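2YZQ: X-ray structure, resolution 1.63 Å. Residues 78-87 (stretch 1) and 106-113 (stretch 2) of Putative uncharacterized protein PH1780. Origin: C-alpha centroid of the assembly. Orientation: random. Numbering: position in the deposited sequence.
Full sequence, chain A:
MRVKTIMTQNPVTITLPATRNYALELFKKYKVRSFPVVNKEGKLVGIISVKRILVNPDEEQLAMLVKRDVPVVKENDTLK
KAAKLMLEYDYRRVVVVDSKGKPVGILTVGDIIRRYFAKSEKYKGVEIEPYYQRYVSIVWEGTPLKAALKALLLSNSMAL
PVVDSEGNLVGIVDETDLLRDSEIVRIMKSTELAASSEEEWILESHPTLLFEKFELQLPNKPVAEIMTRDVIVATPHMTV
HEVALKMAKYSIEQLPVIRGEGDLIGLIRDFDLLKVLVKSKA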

# COMPACT_ATOMS: atom_id res chain seq x y z
N THR A 78 9.62 -16.67 7.89
CA THR A 78 10.17 -16.08 6.67
C THR A 78 9.28 -14.94 6.20
O THR A 78 8.10 -14.86 6.56
CB THR A 78 10.23 -17.12 5.55
OG1 THR A 78 8.91 -17.59 5.26
CG2 THR A 78 11.11 -18.29 5.95
N LEU A 79 9.84 -14.05 5.39
CA LEU A 79 9.06 -12.94 4.85
C LEU A 79 8.01 -13.53 3.92
O LEU A 79 6.93 -12.97 3.74
CB LEU A 79 9.94 -11.96 4.08
CG LEU A 79 10.82 -11.02 4.89
CD1 LEU A 79 11.61 -10.13 3.95
CD2 LEU A 79 9.95 -10.17 5.82
N LYS A 80 8.34 -14.68 3.34
CA LYS A 80 7.42 -15.35 2.43
C LYS A 80 6.13 -15.69 3.16
O LYS A 80 5.04 -15.51 2.63
CB LYS A 80 8.04 -16.64 1.88
CG LYS A 80 7.09 -17.46 1.02
CD LYS A 80 7.77 -18.70 0.46
CE LYS A 80 6.82 -19.48 -0.44
NZ LYS A 80 7.49 -20.65 -1.08
N LYS A 81 6.25 -16.20 4.39
CA LYS A 81 5.07 -16.55 5.17
C LYS A 81 4.21 -15.33 5.46
O LYS A 81 2.98 -15.39 5.35
CB LYS A 81 5.50 -17.22 6.48
CG LYS A 81 4.33 -17.67 7.35
CD LYS A 81 4.82 -18.46 8.56
CE LYS A 81 3.66 -18.85 9.46
NZ LYS A 81 2.62 -19.61 8.71
N ALA A 82 4.84 -14.22 5.84
CA ALA A 82 4.12 -13.00 6.14
C ALA A 82 3.46 -12.44 4.88
O ALA A 82 2.33 -11.93 4.93
CB ALA A 82 5.07 -11.96 6.74
N ALA A 83 4.16 -12.53 3.76
CA ALA A 83 3.61 -12.03 2.50
C ALA A 83 2.36 -12.83 2.12
O ALA A 83 1.36 -12.26 1.68
CB ALA A 83 4.66 -12.12 1.39
N LYS A 84 2.43 -14.15 2.29
CA LYS A 84 1.30 -15.02 1.97
C LYS A 84 0.07 -14.66 2.79
O LYS A 84 -1.05 -14.67 2.28
CB LYS A 84 1.67 -16.49 2.22
CG LYS A 84 2.59 -17.09 1.18
CD LYS A 84 2.97 -18.53 1.53
CE LYS A 84 1.73 -19.41 1.69
NZ LYS A 84 0.91 -19.46 0.45
N LEU A 85 0.27 -14.34 4.06
CA LEU A 85 -0.84 -13.97 4.92
C LEU A 85 -1.44 -12.63 4.50
O LEU A 85 -2.66 -12.46 4.49
CB LEU A 85 -0.38 -13.90 6.38
CG LEU A 85 -0.15 -15.25 7.07
CD1 LEU A 85 0.49 -15.04 8.43
CD2 LEU A 85 -1.48 -15.98 7.20
N MET A 86 -0.58 -11.69 4.13
CA MET A 86 -1.06 -10.38 3.70
C MET A 86 -1.93 -10.53 2.46
O MET A 86 -2.97 -9.89 2.34
CB MET A 86 0.11 -9.46 3.39
CG MET A 86 0.95 -9.10 4.60
SD MET A 86 2.32 -8.03 4.14
CE MET A 86 3.00 -7.62 5.76
N LEU A 87 -1.49 -11.38 1.53
CA LEU A 87 -2.23 -11.62 0.30
C LEU A 87 -3.53 -12.38 0.56
O LEU A 87 -4.54 -12.16 -0.10
CB LEU A 87 -1.36 -12.41 -0.69
CG LEU A 87 -0.15 -11.67 -1.25
CD1 LEU A 87 0.77 -12.64 -1.97
CD2 LEU A 87 -0.62 -10.56 -2.18
N ILE A 106 5.63 -5.15 14.40
CA ILE A 106 4.60 -4.95 13.39
C ILE A 106 5.33 -4.90 12.05
O ILE A 106 6.38 -4.26 11.92
CB ILE A 106 3.83 -3.63 13.60
CG1 ILE A 106 3.01 -3.70 14.88
CG2 ILE A 106 2.92 -3.36 12.40
CD1 ILE A 106 1.98 -4.82 14.90
N LEU A 107 4.78 -5.58 11.05
CA LEU A 107 5.39 -5.60 9.73
C LEU A 107 4.35 -5.17 8.70
O LEU A 107 3.30 -5.79 8.58
CB LEU A 107 5.87 -7.01 9.39
CG LEU A 107 6.43 -7.22 7.98
CD1 LEU A 107 7.75 -6.47 7.83
CD2 LEU A 107 6.63 -8.70 7.73
N THR A 108 4.65 -4.10 7.97
CA THR A 108 3.73 -3.60 6.97
C THR A 108 4.25 -3.82 5.56
O THR A 108 5.41 -4.17 5.36
CB THR A 108 3.48 -2.09 7.12
OG1 THR A 108 4.67 -1.37 6.74
CG2 THR A 108 3.14 -1.75 8.55
N VAL A 109 3.38 -3.61 4.58
CA VAL A 109 3.77 -3.74 3.19
C VAL A 109 4.85 -2.69 2.94
O VAL A 109 5.83 -2.95 2.25
CB VAL A 109 2.58 -3.48 2.24
CG1 VAL A 109 3.07 -3.39 0.81
CG2 VAL A 109 1.56 -4.59 2.38
N GLY A 110 4.65 -1.51 3.52
CA GLY A 110 5.61 -0.43 3.37
C GLY A 110 6.99 -0.84 3.85
O GLY A 110 7.99 -0.54 3.20
N ASP A 111 7.04 -1.53 4.98
CA ASP A 111 8.32 -1.98 5.53
C ASP A 111 9.02 -2.92 4.56
O ASP A 111 10.23 -2.83 4.36
CB ASP A 111 8.13 -2.73 6.85
CG ASP A 111 7.61 -1.84 7.96
OD1 ASP A 111 8.01 -0.66 8.03
OD2 ASP A 111 6.81 -2.34 8.79
N ILE A 112 8.26 -3.83 3.96
CA ILE A 112 8.84 -4.78 3.02
C ILE A 112 9.41 -4.05 1.81
O ILE A 112 10.50 -4.37 1.34
CB ILE A 112 7.80 -5.83 2.59
CG1 ILE A 112 7.40 -6.67 3.82
CG2 ILE A 112 8.37 -6.72 1.49
CD1 ILE A 112 6.38 -7.75 3.54
N ILE A 113 8.69 -3.06 1.31
CA ILE A 113 9.15 -2.30 0.15
C ILE A 113 10.41 -1.49 0.46
O ILE A 113 11.43 -1.61 -0.23
CB ILE A 113 8.07 -1.31 -0.34
CG1 ILE A 113 6.82 -2.08 -0.78
CG2 ILE A 113 8.62 -0.44 -1.47
CD1 ILE A 113 7.08 -3.13 -1.82

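The end of one methionine side chain reaches into the corner where a strand turns into a helix. Met 86 CE lies 3.4 Å from Leu 107 O and 4.0 Å from Thr 108 C, so this methyl group rests against backbone as well as side chains. No hydrogen bond joins the two stretches. Their contact is apolar packing and buries 283 Å², both sides summed.

In stretch 1 a helix begins at Leu 79, right after Thr 78, and runs on past Leu 87. Stretch 2 ends a strand at Thr 108 and begins a helix at Val 109. The first helix crosses the strand at 67° between their N-to-C directions, with a closest axial approach of 10.3 Å. That spacing leaves room for a layer of side chains between the backbones.

Leu 79, Ala 82 and Met 86 point toward stretch 2. Their spacing of three and four residues places them on one face of the helix. Lys 80, Lys 81 and Lys 84 are exposed and take no part in the contact.

Leu 107 meets all three of these residues. Leu 107 CD2 lies 4.1 Å from Leu 79 CD2 and 3.7 Å from Ala 82 CB. The small side chain of Ala 82 ends at CB, so the leucine methyl packs close to the helix at this point. Leu 107 CG is 4.1 Å from Met 86 CE.

Met 86 has the largest covered area of any residue here, 84 Å². Its chi angles are m, t and t, an extended form beyond CB that carries the sulfur and methyl to stretch 2. Met 86 SD lies 3.9 Å from Val 109 CG2. Met 86 CE lies 4.0 Å from Ile 112 CD1. Strand and second helix thus both contribute to the methionine's surroundings. These are van der Waals contacts that keep apolar groups away from water.

The polar bonds are local and shape each stretch separately. Thr 78 caps the first helix: Lys 81 N donates to Thr 78 OG1 at 3.1 Å. Thr 108 caps the second, with Asp 111 N donating to Thr 108 OG1 at 3.0 Å. In return, Thr 108 N donates to Asp 111 OD2 at 2.9 Å. This reciprocal pair ties down the strand-to-helix turn. The CA-to-CB bond of Thr 108 points away from stretch 1, while those of Leu 107 and Ile 112 point toward it.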